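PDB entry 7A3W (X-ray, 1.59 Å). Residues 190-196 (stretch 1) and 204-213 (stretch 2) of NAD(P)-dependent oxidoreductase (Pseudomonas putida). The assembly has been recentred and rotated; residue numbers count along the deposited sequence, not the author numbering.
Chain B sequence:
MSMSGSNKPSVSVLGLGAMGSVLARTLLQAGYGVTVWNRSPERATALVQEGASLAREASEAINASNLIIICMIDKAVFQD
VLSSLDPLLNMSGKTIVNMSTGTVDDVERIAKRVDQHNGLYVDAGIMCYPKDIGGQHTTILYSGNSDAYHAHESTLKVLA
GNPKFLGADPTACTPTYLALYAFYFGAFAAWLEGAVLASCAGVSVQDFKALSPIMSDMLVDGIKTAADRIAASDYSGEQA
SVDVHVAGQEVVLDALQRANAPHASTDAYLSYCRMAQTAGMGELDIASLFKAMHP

Stretch 1 190-196: AWLEGAV
Stretch 2 204-213: SVQDFKALSP

Packing of two helices in the NAD(P)-dependent oxidoreductase of Pseudomonas putida, centred on Phe208 and Trp191. Residues 190-196 lie wholly within one helix, with phi/psi between -56/-44 and -68/-47 at most positions and regular bonds from Gly194 N to Ala190 O (3.0 Å), Ala195 N to Trp191 O (2.8 Å) and Val196 N to Leu192 O (2.9 Å). The second helix starts at Val205, after Ser204 (phi/psi -63/153, chi1 p, 73°), whose OG accepts from Asp207 N at 2.9 Å and so caps the free N-terminal turn. Phe208 N to Ser204 O and Lys209 N to Val205 O, both 2.8 Å, wind its first turn. At the end of the stretch the helix kinks at Pro213, whose ring nitrogen has no hydrogen to give to the preceding turn; just before it, the bond from Ser212 N to Lys209 O (3.3 Å) is weak. The axes approach to 10.2 Å and their N-to-C directions differ by 128°, so the two helices cross obliquely, their directions partly opposed: Ala195 CA lies 6.2 Å from Val205 CA, whereas Trp191 CA and Ser212 CA are 8.3 Å apart. Together the stretches bury 278 Å².

Phe208 gives up the most surface, 84 Å². Its CA-to-CB bond points toward the first helix, and chi1 t (-170°) with chi2 73° lays the ring against the backbone of Gly194 and Ala195. Ala195 CA sits over one face, 3.9 Å from the Phe208 ring centroid and 26° off the ring normal, a CH-pi contact; Gly194 C comes within 3.6 Å of Phe208 CZ over the same ring. Ala195 CB reaches Phe208 CD2 at 3.6 Å, a short methyl that adds apolar contact while letting the backbone come close. Glycine suits position 194 because an ideal CB there would point toward the second helix and stand just 3.1 Å from Phe208 CZ, a tight fit.

Trp191 covers 78 Å². Its CA-to-CB bond points sideways, but chi1 t (-179°) and chi2 83° bring the end of the indole nearer to the second helix. Phe208 CE2 lies over one indole face, 3.4 Å from Trp191 NE1; the five-membered ring and the Phe208 ring form an oblique aromatic pair, centroids 5.1 Å apart and planes at 46°. The six-membered side of the indole extends to Val205 (chi1 p, 75°), where Trp191 CH2 meets Val205 CG2 at 4.0 Å, a branched apolar side chain against an apolar ring.

One hydrogen bond joins the stretches. Trp191 NE1 donates to Ser212 OG at 2.9 Å with an N-H...O angle of 160°, the hydroxyl lying at the indole edge near its plane. The CA-to-CB bond of Ser212 (chi1 m, -70°) points toward the first helix, and its OG donates in turn to Phe208 O at 2.8 Å. The buried serine thus satisfies the indole N-H and a backbone carbonyl at once, while the CA-to-CB bonds of Leu192, Glu193 and Val196 point away from the second stretch.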

# COMPACT_ATOMS: atom_id res chain seq x y z
N ALA B 190 -2.20 -0.86 7.20
CA ALA B 190 -0.91 -1.58 7.30
C ALA B 190 0.18 -0.57 7.63
O ALA B 190 1.05 -0.87 8.44
CB ALA B 190 -0.59 -2.31 6.01
N TRP B 191 0.20 0.58 6.94
CA TRP B 191 1.24 1.61 7.19
C TRP B 191 1.19 2.07 8.65
O TRP B 191 2.25 2.14 9.31
CB TRP B 191 1.10 2.79 6.23
CG TRP B 191 2.18 3.79 6.50
CD1 TRP B 191 3.45 3.75 6.03
CD2 TRP B 191 2.10 4.93 7.38
NE1 TRP B 191 4.17 4.81 6.52
CE2 TRP B 191 3.37 5.54 7.36
CE3 TRP B 191 1.09 5.52 8.14
CZ2 TRP B 191 3.65 6.70 8.09
CZ3 TRP B 191 1.37 6.64 8.88
CH2 TRP B 191 2.63 7.23 8.84
N LEU B 192 -0.01 2.37 9.16
CA LEU B 192 -0.21 2.79 10.57
C LEU B 192 0.30 1.68 11.49
O LEU B 192 0.98 2.01 12.47
CB LEU B 192 -1.70 3.03 10.84
CG LEU B 192 -2.29 4.25 10.14
CD1 LEU B 192 -3.81 4.20 10.19
CD2 LEU B 192 -1.74 5.51 10.78
N GLU B 193 -0.05 0.44 11.20
CA GLU B 193 0.37 -0.73 12.01
C GLU B 193 1.91 -0.78 12.11
O GLU B 193 2.44 -0.96 13.21
CB GLU B 193 -0.24 -1.96 11.37
CG GLU B 193 -0.07 -3.20 12.18
CD GLU B 193 -1.04 -4.31 11.78
OE1 GLU B 193 -2.28 -4.03 11.73
OE2 GLU B 193 -0.59 -5.43 11.56
N GLY B 194 2.62 -0.56 10.99
CA GLY B 194 4.09 -0.46 10.96
C GLY B 194 4.61 0.77 11.69
O GLY B 194 5.61 0.66 12.44
N ALA B 195 3.99 1.93 11.48
CA ALA B 195 4.43 3.20 12.09
C ALA B 195 4.33 3.05 13.61
O ALA B 195 5.25 3.51 14.32
CB ALA B 195 3.60 4.35 11.59
N VAL B 196 3.30 2.36 14.09
CA VAL B 196 3.13 2.14 15.55
C VAL B 196 4.24 1.22 16.06
O VAL B 196 4.89 1.57 17.07
CB VAL B 196 1.72 1.64 15.89
CG1 VAL B 196 1.66 1.12 17.31
CG2 VAL B 196 0.68 2.73 15.67
N SER B 204 10.90 7.58 15.32
CA SER B 204 9.89 8.66 15.19
C SER B 204 9.06 8.42 13.92
O SER B 204 9.58 7.84 12.96
CB SER B 204 10.52 10.01 15.13
OG SER B 204 11.13 10.18 13.88
N VAL B 205 7.83 8.91 13.92
CA VAL B 205 6.92 8.79 12.76
C VAL B 205 7.58 9.52 11.58
O VAL B 205 7.45 9.01 10.48
CB VAL B 205 5.51 9.31 13.07
CG1 VAL B 205 5.45 10.83 13.11
CG2 VAL B 205 4.51 8.75 12.06
N GLN B 206 8.31 10.61 11.81
CA GLN B 206 9.01 11.31 10.70
C GLN B 206 10.11 10.40 10.14
O GLN B 206 10.30 10.39 8.90
CB GLN B 206 9.58 12.68 11.09
CG GLN B 206 8.53 13.79 11.18
CD GLN B 206 7.78 14.06 9.89
OE1 GLN B 206 6.55 13.94 9.81
NE2 GLN B 206 8.52 14.45 8.86
N ASP B 207 10.81 9.66 11.00
CA ASP B 207 11.88 8.74 10.55
C ASP B 207 11.23 7.56 9.81
O ASP B 207 11.74 7.15 8.79
CB ASP B 207 12.78 8.31 11.71
CG ASP B 207 13.68 9.43 12.22
OD1 ASP B 207 13.90 10.44 11.46
OD2 ASP B 207 14.17 9.28 13.34
N PHE B 208 10.10 7.04 10.28
CA PHE B 208 9.38 5.95 9.56
C PHE B 208 8.84 6.46 8.22
O PHE B 208 8.92 5.73 7.23
CB PHE B 208 8.28 5.38 10.45
CG PHE B 208 7.69 4.12 9.88
CD1 PHE B 208 8.41 2.93 9.90
CD2 PHE B 208 6.42 4.14 9.30
CE1 PHE B 208 7.85 1.78 9.39
CE2 PHE B 208 5.88 2.97 8.79
CZ PHE B 208 6.59 1.81 8.83
N LYS B 209 8.33 7.69 8.16
CA LYS B 209 7.94 8.35 6.89
C LYS B 209 9.13 8.37 5.92
O LYS B 209 8.94 8.12 4.71
CB LYS B 209 7.46 9.79 7.16
CG LYS B 209 7.41 10.72 5.94
CD LYS B 209 7.26 12.17 6.34
CE LYS B 209 7.57 13.14 5.21
NZ LYS B 209 7.73 14.52 5.70
N ALA B 210 10.34 8.69 6.40
CA ALA B 210 11.53 8.81 5.52
C ALA B 210 11.91 7.43 4.95
O ALA B 210 12.43 7.39 3.84
CB ALA B 210 12.68 9.42 6.27
N LEU B 211 11.63 6.34 5.65
CA LEU B 211 11.96 4.96 5.20
C LEU B 211 10.82 4.37 4.34
O LEU B 211 11.05 3.40 3.59
CB LEU B 211 12.19 4.08 6.42
CG LEU B 211 13.43 4.42 7.23
CD1 LEU B 211 13.41 3.72 8.58
CD2 LEU B 211 14.70 4.09 6.45
N SER B 212 9.61 4.91 4.45
CA SER B 212 8.40 4.29 3.85
C SER B 212 8.57 4.12 2.34
O SER B 212 8.15 3.11 1.80
CB SER B 212 7.17 5.03 4.23
OG SER B 212 6.90 4.81 5.60
N PRO B 213 9.19 5.05 1.58
CA PRO B 213 9.34 4.86 0.15
C PRO B 213 10.05 3.59 -0.30
O PRO B 213 9.85 3.17 -1.40
CB PRO B 213 10.18 6.07 -0.29
CG PRO B 213 9.79 7.12 0.69
CD PRO B 213 9.61 6.40 2.01